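Local structure of KLLA0B12012p (Kluyveromyces lactis, 6Y3P) at residues 228-233 against 391-396. The protein is an ATP-grasp partner of the mRNA decapping enzyme Dcp2 whose C-terminal domain, the part in this structure, probably binds ATP. Residues are numbered along the deposited sequence; the frame is centred on the assembly and turned at random.
Sequences QVFVYD and FVEVLK
Phe391, Phe230 and Val229 bury the most surface where strand 391-396 pairs antiparallel with strand 228-239. Phe391, with CG anti to the backbone N (chi1 -156°), slides its ring beneath the start of the Phe230 side chain, so that Phe230 CB sits 3.7 Å from the Phe391 ring centroid, a CH-pi contact over the face. The two rings are nearly parallel (6°) but slipped so far, centroids 5.0 Å apart, that they hardly overlap. Farther out on the Phe230 ring, CE1 packs at 3.7 Å against CB of Glu393. An alanine here would keep the CB over Phe391 but lose the ring, which would probably loosen the packing along the CD2-CE2 side of Phe391 and on the aliphatic part of Glu393. Beyond the ring, Glu393 OE2 accepts a hydrogen bond from Gln228 NE2 (2.8 Å), which comes from above the carboxylate plane, and forms a salt bridge with Lys396 NZ, in which the hydrogen bond is weak. Val229 is hydrogen-bonded through both backbone polar atoms, its N to Leu395 O and its O to Val394 N (2.9 Å). Between Val229 and Phe230 the register slips by one residue, a beta bulge that accommodates Val394, whose CG2 touches Val229 CG1 (3.9 Å) and Val231 CG2. In this antiparallel sheet of the tubulin-tyrosine ligase-like domain, strand 215-224 also pairs with strand 228-239; Val229 and Val231, on one face, meet helix 290-313, and Phe391 and Tyr232, on the other, helix 357-375.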
loop_
_atom_site.group_PDB
_atom_site.type_symbol
_atom_site.label_atom_id
_atom_site.label_comp_id
_atom_site.label_asym_id
_atom_site.label_seq_id
_atom_site.Cartn_x
_atom_site.Cartn_y
_atom_site.Cartn_z
ATOM N N GLN A 228 13.429 -11.005 -0.771
ATOM C CA GLN A 228 12.581 -11.673 0.202
ATOM C C GLN A 228 11.469 -10.725 0.547
ATOM O O GLN A 228 11.710 -9.524 0.717
ATOM C CB GLN A 228 13.351 -12.052 1.445
ATOM C CG GLN A 228 14.090 -13.374 1.300
ATOM C CD GLN A 228 14.979 -13.573 2.485
ATOM O OE1 GLN A 228 15.934 -12.816 2.689
ATOM N NE2 GLN A 228 14.623 -14.519 3.348
ATOM N N VAL A 229 10.238 -11.241 0.592
ATOM C CA VAL A 229 9.055 -10.443 0.905
ATOM C C VAL A 229 8.443 -10.967 2.186
ATOM O O VAL A 229 8.171 -12.159 2.300
ATOM C CB VAL A 229 8.024 -10.324 -0.241
ATOM C CG1 VAL A 229 6.945 -9.297 0.126
ATOM C CG2 VAL A 229 8.690 -9.954 -1.570
ATOM N N PHE A 230 8.281 -10.072 3.167
ATOM C CA PHE A 230 7.787 -10.412 4.479
ATOM C C PHE A 230 6.556 -9.610 4.803
ATOM O O PHE A 230 6.570 -8.377 4.742
ATOM C CB PHE A 230 8.860 -10.145 5.533
ATOM C CG PHE A 230 10.116 -10.962 5.383
ATOM C CD1 PHE A 230 10.216 -12.223 5.956
ATOM C CD2 PHE A 230 11.209 -10.462 4.686
ATOM C CE1 PHE A 230 11.379 -12.971 5.830
ATOM C CE2 PHE A 230 12.374 -11.208 4.570
ATOM C CZ PHE A 230 12.449 -12.461 5.135
ATOM N N VAL A 231 5.480 -10.312 5.128
ATOM C CA VAL A 231 4.234 -9.675 5.530
ATOM C C VAL A 231 4.159 -9.748 7.056
ATOM O O VAL A 231 4.404 -10.793 7.654
ATOM C CB VAL A 231 3.014 -10.314 4.830
ATOM C CG1 VAL A 231 1.704 -9.808 5.412
ATOM C CG2 VAL A 231 3.054 -10.079 3.322
ATOM N N TYR A 232 3.883 -8.612 7.676
ATOM C CA TYR A 232 3.696 -8.479 9.114
ATOM C C TYR A 232 2.206 -8.782 9.418
ATOM O O TYR A 232 1.316 -8.053 8.964
ATOM C CB TYR A 232 4.108 -7.066 9.576
ATOM C CG TYR A 232 4.107 -6.919 11.078
ATOM C CD1 TYR A 232 4.698 -7.885 11.897
ATOM C CD2 TYR A 232 3.535 -5.812 11.686
ATOM C CE1 TYR A 232 4.684 -7.765 13.287
ATOM C CE2 TYR A 232 3.526 -5.674 13.075
ATOM C CZ TYR A 232 4.104 -6.653 13.869
ATOM O OH TYR A 232 4.114 -6.503 15.229
ATOM N N ASP A 233 1.952 -9.893 10.131
ATOM C CA ASP A 233 0.604 -10.392 10.437
ATOM C C ASP A 233 -0.176 -9.612 11.497
ATOM O O ASP A 233 -1.346 -9.908 11.687
ATOM C CB ASP A 233 0.622 -11.891 10.802
ATOM C CG ASP A 233 0.521 -12.790 9.579
ATOM O OD1 ASP A 233 0.353 -12.252 8.456
ATOM O OD2 ASP A 233 0.607 -14.027 9.745
ATOM N N PHE A 391 6.070 -12.409 11.368
ATOM C CA PHE A 391 6.818 -11.846 10.231
ATOM C C PHE A 391 6.997 -13.005 9.257
ATOM O O PHE A 391 7.933 -13.786 9.376
ATOM C CB PHE A 391 8.165 -11.301 10.699
ATOM C CG PHE A 391 8.780 -10.228 9.831
ATOM C CD1 PHE A 391 8.159 -8.987 9.682
ATOM C CD2 PHE A 391 10.039 -10.409 9.263
ATOM C CE1 PHE A 391 8.763 -7.971 8.942
ATOM C CE2 PHE A 391 10.651 -9.381 8.536
ATOM C CZ PHE A 391 10.004 -8.177 8.372
ATOM N N VAL A 392 6.062 -13.138 8.330
ATOM C CA VAL A 392 5.990 -14.283 7.430
ATOM C C VAL A 392 6.580 -14.030 6.039
ATOM O O VAL A 392 6.165 -13.102 5.344
ATOM C CB VAL A 392 4.505 -14.741 7.366
ATOM C CG1 VAL A 392 4.330 -16.005 6.521
ATOM C CG2 VAL A 392 3.929 -14.931 8.773
ATOM N N GLU A 393 7.503 -14.904 5.617
ATOM C CA GLU A 393 8.096 -14.847 4.289
ATOM C C GLU A 393 7.098 -15.407 3.282
ATOM O O GLU A 393 6.807 -16.605 3.323
ATOM C CB GLU A 393 9.398 -15.615 4.235
ATOM C CG GLU A 393 10.227 -15.210 3.035
ATOM C CD GLU A 393 11.299 -16.224 2.724
ATOM O OE1 GLU A 393 11.025 -17.150 1.928
ATOM O OE2 GLU A 393 12.376 -16.150 3.350
ATOM N N VAL A 394 6.573 -14.532 2.386
ATOM C CA VAL A 394 5.529 -14.876 1.415
ATOM C C VAL A 394 6.074 -15.056 -0.003
ATOM O O VAL A 394 5.390 -15.611 -0.866
ATOM C CB VAL A 394 4.341 -13.872 1.465
ATOM C CG1 VAL A 394 3.720 -13.833 2.848
ATOM C CG2 VAL A 394 4.766 -12.463 1.026
ATOM N N LEU A 395 7.290 -14.574 -0.249
ATOM C CA LEU A 395 7.967 -14.719 -1.540
ATOM C C LEU A 395 9.441 -14.644 -1.334
ATOM O O LEU A 395 9.907 -13.831 -0.533
ATOM C CB LEU A 395 7.538 -13.640 -2.556
ATOM C CG LEU A 395 8.072 -13.801 -3.993
ATOM C CD1 LEU A 395 7.391 -14.981 -4.730
ATOM C CD2 LEU A 395 7.951 -12.505 -4.784
ATOM N N LYS A 396 10.175 -15.480 -2.073
ATOM C CA LYS A 396 11.627 -15.474 -2.108
ATOM C C LYS A 396 12.065 -15.687 -3.537
ATOM O O LYS A 396 11.700 -16.699 -4.146
ATOM C CB LYS A 396 12.220 -16.545 -1.187
ATOM C CG LYS A 396 13.716 -16.371 -0.914
ATOM C CD LYS A 396 14.478 -17.718 -0.858
ATOM C CE LYS A 396 14.240 -18.564 0.376
ATOM N NZ LYS A 396 14.787 -17.946 1.615
#